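Local coordinates for protein tricorn protease (Thermoplasma acidophilum, PDB 1K32) that cleaves peptides as a serine protease, probably breaking down products of the proteasome, with beta-propellers thought to gate the passage of substrate, at residues L18-H23 / L260-G265; C31-W36 / L52-N57; H38-G43 / E278-G283; A68-R73 / F108-G113; Y217-I222 / R250-D255. All coordinates share one frame; numbering follows the deposited sequence.

Interaction 1: L18-H23 / L260-G265; sequences LNPDIH and LFSKGG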
# COMPACT_ATOMS: atom_id res chain seq x y z
N LEU A 18 -28.44 59.86 20.55
CA LEU A 18 -27.07 60.31 20.76
C LEU A 18 -26.44 61.16 19.66
O LEU A 18 -26.99 61.33 18.57
CB LEU A 18 -26.16 59.08 20.95
CG LEU A 18 -26.72 57.88 21.71
CD1 LEU A 18 -26.53 56.63 20.87
CD2 LEU A 18 -26.04 57.75 23.06
N ASN A 19 -25.28 61.69 20.00
CA ASN A 19 -24.43 62.48 19.11
C ASN A 19 -25.17 63.32 18.08
O ASN A 19 -25.25 62.98 16.91
CB ASN A 19 -23.45 61.51 18.43
CG ASN A 19 -22.64 60.71 19.46
OD1 ASN A 19 -21.97 59.73 19.12
ND2 ASN A 19 -22.70 61.13 20.71
N PRO A 20 -25.68 64.48 18.50
CA PRO A 20 -26.41 65.35 17.60
C PRO A 20 -25.59 66.51 17.03
O PRO A 20 -24.52 66.82 17.52
CB PRO A 20 -27.52 65.86 18.50
CG PRO A 20 -26.71 66.17 19.76
CD PRO A 20 -25.81 64.95 19.90
N ASP A 21 -26.14 67.14 16.00
CA ASP A 21 -25.54 68.31 15.38
C ASP A 21 -26.77 69.16 15.11
O ASP A 21 -27.89 68.66 15.12
CB ASP A 21 -24.83 67.96 14.07
CG ASP A 21 -23.99 69.13 13.52
OD1 ASP A 21 -23.40 68.99 12.42
OD2 ASP A 21 -23.91 70.19 14.19
N ILE A 22 -26.59 70.45 14.89
CA ILE A 22 -27.74 71.30 14.67
C ILE A 22 -27.46 72.36 13.63
O ILE A 22 -26.34 72.83 13.50
CB ILE A 22 -28.16 71.99 15.99
CG1 ILE A 22 -29.38 72.88 15.75
CG2 ILE A 22 -27.00 72.80 16.53
CD1 ILE A 22 -30.00 73.43 17.01
N HIS A 23 -28.50 72.70 12.88
CA HIS A 23 -28.42 73.74 11.85
C HIS A 23 -29.80 74.38 11.77
O HIS A 23 -30.74 73.79 11.26
CB HIS A 23 -28.05 73.16 10.48
CG HIS A 23 -27.77 74.21 9.45
ND1 HIS A 23 -26.55 74.85 9.36
CD2 HIS A 23 -28.56 74.78 8.51
CE1 HIS A 23 -26.61 75.77 8.41
NE2 HIS A 23 -27.81 75.74 7.88
N LEU A 260 -26.09 72.14 20.62
CA LEU A 260 -26.83 70.90 20.78
C LEU A 260 -25.93 69.85 21.44
O LEU A 260 -24.72 69.83 21.20
CB LEU A 260 -27.27 70.42 19.40
CG LEU A 260 -28.17 69.20 19.34
CD1 LEU A 260 -29.46 69.48 20.04
CD2 LEU A 260 -28.42 68.85 17.88
N PHE A 261 -26.51 68.97 22.26
CA PHE A 261 -25.73 67.94 22.92
C PHE A 261 -26.60 66.77 23.38
O PHE A 261 -27.82 66.85 23.39
CB PHE A 261 -24.94 68.54 24.11
CG PHE A 261 -25.80 68.97 25.28
CD1 PHE A 261 -26.12 68.07 26.30
CD2 PHE A 261 -26.29 70.28 25.35
CE1 PHE A 261 -26.93 68.47 27.38
CE2 PHE A 261 -27.10 70.69 26.42
CZ PHE A 261 -27.42 69.79 27.44
N SER A 262 -25.98 65.65 23.72
CA SER A 262 -26.73 64.49 24.17
C SER A 262 -26.43 64.23 25.65
O SER A 262 -25.35 64.55 26.13
CB SER A 262 -26.37 63.26 23.33
OG SER A 262 -24.97 63.04 23.32
N LYS A 263 -27.41 63.67 26.35
CA LYS A 263 -27.26 63.37 27.77
C LYS A 263 -28.28 62.32 28.22
O LYS A 263 -29.49 62.49 28.04
CB LYS A 263 -27.43 64.65 28.60
CG LYS A 263 -27.19 64.44 30.10
CD LYS A 263 -27.18 65.75 30.90
CE LYS A 263 -28.55 66.44 30.94
NZ LYS A 263 -29.61 65.66 31.63
N GLY A 264 -27.80 61.23 28.81
CA GLY A 264 -28.69 60.19 29.29
C GLY A 264 -29.72 59.68 28.29
O GLY A 264 -30.82 59.33 28.68
N GLY A 265 -29.37 59.64 27.01
CA GLY A 265 -30.31 59.15 26.02
C GLY A 265 -31.22 60.19 25.38
O GLY A 265 -32.01 59.85 24.51
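P20 and L260 carry most of this contact, with I22 and S262 at its ends. The pyrrolidine ring of P20 lies across the L260 side chain. P20 CG comes to 3.4 Å from L260 CG, which is tight for two carbons, and the placing of the nearby methyl L260 CD2 is doubtful. The L260 first torsion, -175°, swings CG toward P20, with L260 CB left beside I22. I22 CG2 packs on L260 CB at 3.7 Å. At the other end P20 CD rests on S262 CB at 3.9 Å. With an alanine in place of P20, CG and CD are gone, and a gap would probably open over L260 CG and S262 CB. No hydrogen bond crosses between the segments, although their strand axes approach to 5.7 Å and run nearly antiparallel, at 167°. The polar ends are held elsewhere: S262 OG bonds to R250 O, and D21 OD1 to F60 N. Strand 18-23 pairs with strand 26-31 in the first blade of a six-bladed propeller. Strand 260-263 lies between strands 249-254 and 266-270 in the sixth blade. The contact thus closes the ring by side-chain packing between these two blades.

Interaction 2: C31-W36 / L52-N57; sequences CCDDLW and LGVINN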
# COMPACT_ATOMS: atom_id res chain seq x y z
N CYS A 31 -29.77 57.13 16.19
CA CYS A 31 -30.73 56.31 16.92
C CYS A 31 -30.71 54.96 16.22
O CYS A 31 -30.92 54.90 15.00
CB CYS A 31 -32.14 56.91 16.86
SG CYS A 31 -33.41 55.86 17.61
N CYS A 32 -30.47 53.90 16.98
CA CYS A 32 -30.38 52.55 16.44
C CYS A 32 -29.29 52.45 15.35
O CYS A 32 -29.46 51.78 14.33
CB CYS A 32 -31.73 52.09 15.86
SG CYS A 32 -33.06 51.84 17.07
N ASP A 33 -28.18 53.14 15.59
CA ASP A 33 -27.03 53.13 14.67
C ASP A 33 -27.27 53.85 13.34
O ASP A 33 -26.38 53.94 12.52
CB ASP A 33 -26.62 51.68 14.38
CG ASP A 33 -26.47 50.84 15.63
OD1 ASP A 33 -26.27 49.62 15.49
OD2 ASP A 33 -26.54 51.40 16.75
N ASP A 34 -28.48 54.36 13.14
CA ASP A 34 -28.80 55.07 11.90
C ASP A 34 -28.88 56.57 12.15
O ASP A 34 -28.91 57.01 13.30
CB ASP A 34 -30.12 54.53 11.34
CG ASP A 34 -29.99 53.11 10.79
OD1 ASP A 34 -30.99 52.37 10.77
OD2 ASP A 34 -28.89 52.74 10.36
N LEU A 35 -28.92 57.36 11.09
CA LEU A 35 -28.98 58.82 11.22
C LEU A 35 -30.41 59.31 11.04
O LEU A 35 -31.10 58.90 10.12
CB LEU A 35 -28.09 59.49 10.16
CG LEU A 35 -27.22 60.71 10.51
CD1 LEU A 35 -27.09 61.60 9.27
CD2 LEU A 35 -27.81 61.48 11.68
N TRP A 36 -30.83 60.21 11.92
CA TRP A 36 -32.18 60.75 11.85
C TRP A 36 -32.16 62.27 11.78
O TRP A 36 -31.16 62.89 12.15
CB TRP A 36 -33.01 60.33 13.08
CG TRP A 36 -33.24 58.86 13.23
CD1 TRP A 36 -32.31 57.91 13.57
CD2 TRP A 36 -34.48 58.16 13.07
NE1 TRP A 36 -32.90 56.67 13.64
CE2 TRP A 36 -34.23 56.80 13.34
CE3 TRP A 36 -35.78 58.55 12.73
CZ2 TRP A 36 -35.23 55.82 13.28
CZ3 TRP A 36 -36.78 57.58 12.67
CH2 TRP A 36 -36.50 56.23 12.95
N LEU A 52 -25.91 51.45 6.67
CA LEU A 52 -24.56 51.75 6.20
C LEU A 52 -23.52 51.11 7.10
O LEU A 52 -22.36 50.99 6.75
CB LEU A 52 -24.29 53.25 6.22
CG LEU A 52 -24.55 54.09 4.97
CD1 LEU A 52 -23.78 55.40 5.13
CD2 LEU A 52 -24.09 53.37 3.73
N GLY A 53 -23.97 50.70 8.28
CA GLY A 53 -23.09 50.14 9.27
C GLY A 53 -23.42 50.99 10.48
O GLY A 53 -24.49 51.61 10.50
N VAL A 54 -22.54 51.05 11.47
CA VAL A 54 -22.84 51.84 12.66
C VAL A 54 -22.34 53.28 12.62
O VAL A 54 -21.13 53.52 12.67
CB VAL A 54 -22.26 51.19 13.93
CG1 VAL A 54 -22.56 52.06 15.14
CG2 VAL A 54 -22.84 49.79 14.11
N ILE A 55 -23.27 54.23 12.56
CA ILE A 55 -22.92 55.64 12.54
C ILE A 55 -22.77 56.18 13.98
O ILE A 55 -23.63 55.96 14.83
CB ILE A 55 -23.98 56.45 11.81
CG1 ILE A 55 -24.12 55.92 10.37
CG2 ILE A 55 -23.63 57.93 11.84
CD1 ILE A 55 -25.33 56.47 9.61
N ASN A 56 -21.67 56.89 14.24
CA ASN A 56 -21.44 57.46 15.57
C ASN A 56 -21.27 58.98 15.53
O ASN A 56 -21.25 59.63 16.58
CB ASN A 56 -20.20 56.83 16.22
CG ASN A 56 -18.91 57.40 15.69
OD1 ASN A 56 -18.20 58.15 16.38
ND2 ASN A 56 -18.60 57.08 14.44
N ASN A 57 -21.14 59.54 14.33
CA ASN A 57 -20.97 60.98 14.17
C ASN A 57 -21.52 61.44 12.82
O ASN A 57 -21.43 60.72 11.84
CB ASN A 57 -19.49 61.36 14.28
CG ASN A 57 -19.28 62.86 14.49
OD1 ASN A 57 -20.10 63.50 15.13
ND2 ASN A 57 -18.17 63.40 13.98
O HOH W 1 -26.52 53.16 9.04
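A type I' beta turn from C31 to D34, with D33 in its third position, meets the start of the next propeller blade, at V54 and I55, through D33. The turn joins strands 26-31 and 34-39, and both C31 N to D34 O and D34 N to C31 O are bonded. One hydrogen bond crosses directly: I55 N gives to D33 O at 3.1 Å. It is nearly straight, at 165° about the hydrogen, and the donor stands 22° out of the carbonyl plane. The D33 side chain runs over V54. Its CG is anti to its own carbonyl carbon (chi1 -49°), and this brings D33 OD1 to 3.7 Å from the methyl V54 CG2. The other oxygen, D33 OD2, bonds to T701 OG1, next to helix 702-714. From the other segment I55 CD1 reaches L35 CB at 4.1 Å. A water makes a second link. It donates to D34 OD2 at 2.7 Å and to G53 O at 2.9 Å, and it accepts from L52 N. D34 OD1 is in a salt bridge with K47. The turn is also braced by the indole: W36 NE1 gives to C31 O at 3.0 Å, on the face of that carbonyl away from D34 N. The buried contact is mixed: one direct bond and one water link, with I55 and V54 packed against them. D33 offers its carbonyl to I55 and its carboxylate to T701. D34 has both a lysine and a water, and the salt bridge to K47 would probably favour its charged form.

Interaction 3: H38-G43 / E278-G283; sequences HDLKSG and EKIEIG
H38 has its CG anti to the backbone N (chi1 179°), and this swings the imidazole out toward I280 and I282. I280 has chi1 at -51°, which leaves its CG2 branch anti to the backbone N and facing H38 and L40. I282 CG1 sits over one face of the H38 ring, 4.3 Å from its centroid and 8° off the normal, a CH-pi contact. I280 CG2 meets the same ring obliquely. L40 comes in at about a right angle to I280, and its methyl L40 CD2 touches I280 CG2 at 3.8 Å. I27 of strand 26-31 touches both L40 and I280. Most polar groups pair within their own segment. D39 OD2 accepts from S42 N at 2.6 Å, an Asx motif, and also from S42 OG through its anti lone pair. This holds the bend from D39 to G43, where G43 N bonds to D39 O. K279 NZ and E281 OE2 form a weak salt bridge. E278, the exception, pairs with R258. No hydrogen bond joins the two segments. Dispersion and methylene packing on an aromatic face therefore hold the end of the first blade's third strand to the chain that follows the sixth blade's outermost strand 277-279.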
# COMPACT_ATOMS: atom_id res chain seq x y z
N HIS A 38 -34.57 65.75 12.77
CA HIS A 38 -35.73 66.26 13.47
C HIS A 38 -35.88 67.76 13.22
O HIS A 38 -34.93 68.52 13.34
CB HIS A 38 -35.59 65.97 14.97
CG HIS A 38 -36.72 66.49 15.80
ND1 HIS A 38 -36.63 67.63 16.56
CD2 HIS A 38 -37.98 66.02 15.97
CE1 HIS A 38 -37.78 67.84 17.17
NE2 HIS A 38 -38.62 66.88 16.83
N ASP A 39 -37.08 68.17 12.82
CA ASP A 39 -37.35 69.58 12.57
C ASP A 39 -38.07 70.16 13.79
O ASP A 39 -39.16 69.72 14.14
CB ASP A 39 -38.20 69.77 11.32
CG ASP A 39 -38.67 71.21 11.13
OD1 ASP A 39 -37.84 72.13 11.21
OD2 ASP A 39 -39.87 71.42 10.90
N LEU A 40 -37.43 71.14 14.42
CA LEU A 40 -37.98 71.79 15.60
C LEU A 40 -39.25 72.57 15.28
O LEU A 40 -40.11 72.74 16.14
CB LEU A 40 -36.95 72.75 16.20
CG LEU A 40 -35.65 72.12 16.69
CD1 LEU A 40 -34.60 73.20 16.91
CD2 LEU A 40 -35.94 71.34 17.96
N LYS A 41 -39.36 73.04 14.04
CA LYS A 41 -40.54 73.81 13.65
C LYS A 41 -41.77 72.94 13.50
O LYS A 41 -42.81 73.22 14.10
CB LYS A 41 -40.27 74.56 12.34
CG LYS A 41 -41.38 75.52 11.93
CD LYS A 41 -40.97 76.36 10.73
CE LYS A 41 -41.98 77.47 10.46
NZ LYS A 41 -41.59 78.28 9.26
N SER A 42 -41.67 71.87 12.71
CA SER A 42 -42.79 70.97 12.48
C SER A 42 -42.91 69.85 13.51
O SER A 42 -43.97 69.24 13.66
CB SER A 42 -42.67 70.35 11.09
OG SER A 42 -41.53 69.52 11.02
N GLY A 43 -41.81 69.57 14.21
CA GLY A 43 -41.83 68.50 15.20
C GLY A 43 -41.67 67.13 14.58
O GLY A 43 -41.65 66.12 15.29
N GLU A 278 -32.99 73.40 27.02
CA GLU A 278 -34.27 72.78 26.69
C GLU A 278 -34.11 71.38 26.11
O GLU A 278 -33.26 71.13 25.24
CB GLU A 278 -35.05 73.65 25.70
CG GLU A 278 -34.34 73.96 24.39
CD GLU A 278 -35.23 74.71 23.40
OE1 GLU A 278 -34.77 75.00 22.27
OE2 GLU A 278 -36.40 75.00 23.75
N LYS A 279 -34.93 70.47 26.62
CA LYS A 279 -34.92 69.10 26.16
C LYS A 279 -35.81 69.02 24.93
O LYS A 279 -36.92 69.55 24.93
CB LYS A 279 -35.46 68.18 27.25
CG LYS A 279 -35.57 66.74 26.81
CD LYS A 279 -36.14 65.88 27.92
CE LYS A 279 -36.32 64.46 27.46
NZ LYS A 279 -37.21 64.38 26.28
N ILE A 280 -35.31 68.39 23.88
CA ILE A 280 -36.10 68.25 22.67
C ILE A 280 -36.97 67.01 22.81
O ILE A 280 -36.49 65.93 23.17
CB ILE A 280 -35.20 68.11 21.44
CG1 ILE A 280 -34.17 69.23 21.45
CG2 ILE A 280 -36.03 68.19 20.17
CD1 ILE A 280 -33.01 68.96 20.55
N GLU A 281 -38.26 67.17 22.53
CA GLU A 281 -39.22 66.08 22.62
C GLU A 281 -39.27 65.34 21.30
O GLU A 281 -39.85 65.83 20.33
CB GLU A 281 -40.61 66.62 22.97
CG GLU A 281 -40.65 67.36 24.28
CD GLU A 281 -40.30 66.48 25.46
OE1 GLU A 281 -40.11 67.01 26.58
OE2 GLU A 281 -40.23 65.24 25.27
N ILE A 282 -38.68 64.15 21.27
CA ILE A 282 -38.66 63.36 20.04
C ILE A 282 -39.60 62.16 20.06
O ILE A 282 -40.26 61.88 19.06
CB ILE A 282 -37.23 62.91 19.70
CG1 ILE A 282 -36.37 64.15 19.44
CG2 ILE A 282 -37.24 62.01 18.48
CD1 ILE A 282 -34.93 63.86 19.12
N GLY A 283 -39.68 61.45 21.17
CA GLY A 283 -40.58 60.31 21.23
C GLY A 283 -40.07 59.00 20.65
O GLY A 283 -38.92 58.91 20.19

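Interaction 4: A68-R73 / F108-G113; sequences AIRVMR and FTDVAG
The touching parts, A68 to R70 and F108 to V111, run in nearly opposite directions, 168° apart, with R70 and D110 6.0 Å apart at their CA atoms. R70 spans the gap. Its chain is extended from CG to NE, with CG anti to the backbone N (chi1 -179°), and the guanidinium ends beside the backbone of F108 and T109. R70 NH1 gives to F108 O at 2.9 Å, and R70 NE gives to the same oxygen at 3.2 Å. This side-on grip lies in the guanidinium plane, and both nitrogens come from one face of the carbonyl. R70 NE also gives to T109 O at 2.8 Å. R70 NH1 has a further partner in S102 OG, and R70 NH2 makes a weak bond to M72 SD. D110 is not salt-bridged to R70. Its carboxylate crosses the arginine chain, with R70 CD 3.5 Å from D110 CG, and D110 OD2 takes N57 ND2 and V111 N. Beyond it, A68 CB packs on V111 CG2 at 3.5 Å. T109 and D110 form a G1 beta bulge opposite S123. An arginine binding the carbonyls before the inner strand 110-113 ties the second blade to the third in this six-bladed beta-propeller.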
# COMPACT_ATOMS: atom_id res chain seq x y z
N ALA A 68 -21.67 65.24 6.52
CA ALA A 68 -20.52 64.34 6.53
C ALA A 68 -20.80 63.28 7.60
O ALA A 68 -21.23 63.60 8.71
CB ALA A 68 -19.25 65.11 6.85
N ILE A 69 -20.55 62.02 7.26
CA ILE A 69 -20.87 60.93 8.18
C ILE A 69 -19.75 59.92 8.44
O ILE A 69 -19.05 59.49 7.51
CB ILE A 69 -22.08 60.13 7.64
CG1 ILE A 69 -23.27 61.08 7.41
CG2 ILE A 69 -22.46 59.03 8.61
CD1 ILE A 69 -24.44 60.44 6.67
N ARG A 70 -19.59 59.54 9.71
CA ARG A 70 -18.60 58.53 10.09
C ARG A 70 -19.34 57.22 10.38
O ARG A 70 -20.25 57.18 11.22
CB ARG A 70 -17.79 58.95 11.33
CG ARG A 70 -16.72 57.89 11.70
CD ARG A 70 -15.85 58.29 12.89
NE ARG A 70 -14.76 57.34 13.18
CZ ARG A 70 -14.90 56.18 13.83
NH1 ARG A 70 -13.86 55.40 14.05
NH2 ARG A 70 -16.09 55.80 14.27
N VAL A 71 -18.99 56.16 9.68
CA VAL A 71 -19.66 54.90 9.91
C VAL A 71 -18.64 53.82 10.21
O VAL A 71 -17.56 53.83 9.64
CB VAL A 71 -20.53 54.48 8.69
CG1 VAL A 71 -19.69 54.44 7.45
CG2 VAL A 71 -21.16 53.11 8.93
N MET A 72 -18.97 52.91 11.11
CA MET A 72 -18.05 51.81 11.42
C MET A 72 -18.57 50.47 10.89
O MET A 72 -19.77 50.25 10.80
CB MET A 72 -17.82 51.73 12.93
CG MET A 72 -17.07 52.91 13.53
SD MET A 72 -17.21 52.89 15.35
CE MET A 72 -18.90 53.46 15.47
N ARG A 73 -17.65 49.59 10.50
CA ARG A 73 -18.01 48.26 10.00
C ARG A 73 -17.06 47.23 10.58
O ARG A 73 -16.05 47.60 11.17
CB ARG A 73 -17.97 48.22 8.47
CG ARG A 73 -19.22 48.79 7.84
CD ARG A 73 -19.21 48.70 6.33
NE ARG A 73 -20.33 49.45 5.76
CZ ARG A 73 -20.57 49.56 4.46
NH1 ARG A 73 -21.61 50.26 4.05
NH2 ARG A 73 -19.78 48.97 3.58
N PHE A 108 -11.17 56.78 15.58
CA PHE A 108 -10.46 57.67 14.67
C PHE A 108 -10.90 57.66 13.21
O PHE A 108 -11.63 56.77 12.78
CB PHE A 108 -8.95 57.43 14.81
CG PHE A 108 -8.41 57.81 16.18
CD1 PHE A 108 -7.12 57.45 16.56
CD2 PHE A 108 -9.19 58.56 17.07
CE1 PHE A 108 -6.60 57.84 17.80
CE2 PHE A 108 -8.68 58.96 18.32
CZ PHE A 108 -7.37 58.59 18.68
N THR A 109 -10.42 58.65 12.45
CA THR A 109 -10.81 58.85 11.06
C THR A 109 -12.21 59.39 11.22
O THR A 109 -13.20 58.64 11.28
CB THR A 109 -10.86 57.55 10.25
OG1 THR A 109 -9.55 56.98 10.22
CG2 THR A 109 -11.32 57.83 8.81
N ASP A 110 -12.28 60.71 11.33
CA ASP A 110 -13.54 61.40 11.56
C ASP A 110 -13.52 62.80 10.98
O ASP A 110 -12.52 63.24 10.42
CB ASP A 110 -13.78 61.46 13.08
CG ASP A 110 -15.23 61.70 13.45
OD1 ASP A 110 -15.54 61.62 14.66
OD2 ASP A 110 -16.05 61.95 12.55
N VAL A 111 -14.64 63.50 11.11
CA VAL A 111 -14.76 64.87 10.65
C VAL A 111 -14.08 65.70 11.74
O VAL A 111 -14.33 65.47 12.92
CB VAL A 111 -16.23 65.29 10.54
CG1 VAL A 111 -16.32 66.79 10.32
CG2 VAL A 111 -16.90 64.53 9.41
N ALA A 112 -13.23 66.64 11.35
CA ALA A 112 -12.53 67.47 12.33
C ALA A 112 -13.08 68.89 12.37
O ALA A 112 -12.99 69.57 13.40
CB ALA A 112 -11.05 67.50 12.00
N GLY A 113 -13.66 69.32 11.25
CA GLY A 113 -14.21 70.66 11.16
C GLY A 113 -14.34 71.11 9.71
O GLY A 113 -14.16 70.31 8.78

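Interaction 5: Y217-I222 / R250-D255; sequences YFITDI and RHLNTD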
# COMPACT_ATOMS: atom_id res chain seq x y z
N TYR A 217 -16.90 76.99 23.66
CA TYR A 217 -17.65 76.18 24.61
C TYR A 217 -17.14 74.74 24.53
O TYR A 217 -16.75 74.26 23.46
CB TYR A 217 -19.14 76.24 24.32
CG TYR A 217 -19.74 77.60 24.61
CD1 TYR A 217 -19.52 78.69 23.76
CD2 TYR A 217 -20.51 77.80 25.76
CE1 TYR A 217 -20.04 79.94 24.05
CE2 TYR A 217 -21.04 79.04 26.06
CZ TYR A 217 -20.81 80.11 25.20
OH TYR A 217 -21.34 81.34 25.52
N PHE A 218 -17.13 74.07 25.68
CA PHE A 218 -16.64 72.70 25.74
C PHE A 218 -17.13 71.99 26.99
O PHE A 218 -17.81 72.58 27.84
CB PHE A 218 -15.10 72.70 25.71
CG PHE A 218 -14.47 73.53 26.79
CD1 PHE A 218 -14.32 73.04 28.08
CD2 PHE A 218 -14.05 74.84 26.52
CE1 PHE A 218 -13.76 73.83 29.09
CE2 PHE A 218 -13.49 75.63 27.51
CZ PHE A 218 -13.34 75.13 28.81
N ILE A 219 -16.75 70.73 27.11
CA ILE A 219 -17.16 69.94 28.25
C ILE A 219 -16.00 69.44 29.09
O ILE A 219 -14.95 69.04 28.56
CB ILE A 219 -17.98 68.71 27.78
CG1 ILE A 219 -19.28 69.18 27.11
CG2 ILE A 219 -18.27 67.78 28.97
CD1 ILE A 219 -20.05 68.06 26.43
N THR A 220 -16.17 69.47 30.42
CA THR A 220 -15.16 68.95 31.33
C THR A 220 -15.77 68.68 32.70
O THR A 220 -16.84 69.19 33.02
CB THR A 220 -13.94 69.89 31.48
OG1 THR A 220 -12.88 69.18 32.14
CG2 THR A 220 -14.29 71.12 32.28
N ASP A 221 -15.11 67.85 33.50
CA ASP A 221 -15.66 67.53 34.81
C ASP A 221 -14.75 68.00 35.94
O ASP A 221 -14.64 67.34 36.98
CB ASP A 221 -15.91 66.02 34.91
CG ASP A 221 -14.66 65.19 34.69
OD1 ASP A 221 -14.77 63.95 34.57
OD2 ASP A 221 -13.55 65.77 34.63
N ILE A 222 -14.13 69.15 35.74
CA ILE A 222 -13.22 69.69 36.74
C ILE A 222 -13.88 69.91 38.10
O ILE A 222 -13.19 69.96 39.12
CB ILE A 222 -12.61 71.02 36.28
CG1 ILE A 222 -11.50 71.43 37.25
CG2 ILE A 222 -13.69 72.07 36.16
CD1 ILE A 222 -10.62 72.53 36.75
N ARG A 250 -22.64 65.17 26.49
CA ARG A 250 -21.68 64.69 25.50
C ARG A 250 -21.91 65.26 24.12
O ARG A 250 -23.04 65.62 23.75
CB ARG A 250 -21.77 63.16 25.33
CG ARG A 250 -21.54 62.32 26.56
CD ARG A 250 -20.11 62.38 27.03
NE ARG A 250 -19.97 61.62 28.26
CZ ARG A 250 -18.89 61.64 29.03
NH1 ARG A 250 -18.88 60.90 30.14
NH2 ARG A 250 -17.85 62.39 28.71
N HIS A 251 -20.83 65.30 23.35
CA HIS A 251 -20.93 65.68 21.96
C HIS A 251 -21.54 67.04 21.65
O HIS A 251 -22.59 67.10 21.03
CB HIS A 251 -21.76 64.58 21.28
CG HIS A 251 -21.52 64.42 19.81
ND1 HIS A 251 -20.45 63.71 19.31
CD2 HIS A 251 -22.25 64.82 18.74
CE1 HIS A 251 -20.54 63.67 17.99
NE2 HIS A 251 -21.62 64.34 17.62
N LEU A 252 -20.91 68.13 22.08
CA LEU A 252 -21.43 69.47 21.76
C LEU A 252 -21.26 69.76 20.26
O LEU A 252 -20.26 69.37 19.66
CB LEU A 252 -20.67 70.57 22.51
CG LEU A 252 -20.64 70.59 24.03
CD1 LEU A 252 -20.02 71.90 24.46
CD2 LEU A 252 -22.05 70.45 24.60
N ASN A 253 -22.22 70.44 19.67
CA ASN A 253 -22.15 70.82 18.27
C ASN A 253 -22.93 72.12 18.14
O ASN A 253 -23.83 72.38 18.95
CB ASN A 253 -22.71 69.72 17.36
CG ASN A 253 -21.62 68.83 16.77
OD1 ASN A 253 -21.80 67.63 16.62
ND2 ASN A 253 -20.48 69.43 16.44
N THR A 254 -22.58 72.94 17.15
CA THR A 254 -23.25 74.22 16.98
C THR A 254 -23.40 74.70 15.54
O THR A 254 -22.67 74.28 14.65
CB THR A 254 -22.49 75.31 17.76
OG1 THR A 254 -23.23 76.54 17.71
CG2 THR A 254 -21.12 75.54 17.15
N ASP A 255 -24.37 75.57 15.33
CA ASP A 255 -24.62 76.16 14.03
C ASP A 255 -24.17 77.62 14.10
O ASP A 255 -24.46 78.41 13.21
CB ASP A 255 -26.10 76.07 13.66
CG ASP A 255 -27.00 76.78 14.67
OD1 ASP A 255 -28.23 76.74 14.47
OD2 ASP A 255 -26.49 77.36 15.64
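I219 and L252 bury the most surface here, followed by R250. The two aliphatic chains cross obliquely between strands whose axes come within 7.7 Å and run antiparallel, at 176°. I219 CG1 is anti to the carbonyl carbon (chi1 -64°) and the chain runs on extended, which brings CD1 against L252. I219 CD1 lies 3.5 Å from L252 CG and 3.6 Å from L252 CD2. The other methyl, L252 CD1, rests on the backbone at F218, 3.7 Å from F218 CA, and borders Y217 CB at 4.4 Å. L252 is thus wedged between one side chain and the strand that carries it. Replacing L252 by an alanine takes away CG and both methyls, which would probably leave I219 CD1 without its main partner and a gap over F218. R250 gives only its backbone, with R250 CA 3.9 Å from I219 CD1. Its side chain turns elsewhere and forms salt bridges to E711 of helix 702-714 and to E172. No hydrogen bond crosses. On the far side L252 touches I259 and F261 of its own sheet. Such apolar packing of sheet on sheet joins neighbouring blades in beta-propellers, here the fifth and the sixth.

How the interactions relate
All five contacts join blades of the same six-bladed propeller. Interactions 1 and 3 both close the ring between the first and sixth blades. Their centres are about 12 Å apart, and L260 CD1 meets I280 CD1 at 3.6 Å. Interaction 2 joins the first blade to the second, interaction 4 the second to the third, and interaction 5 the fifth to the sixth. Interactions 1 and 5 have centres about 10 Å apart, and in their shared sheet R250 N probably bonds to S262 O at 2.8 Å. The centres of interactions 2 and 4 are about 11 Å apart, and M72 N probably bonds to V54 O at 2.7 Å. None includes a residue of the S41 peptidase region.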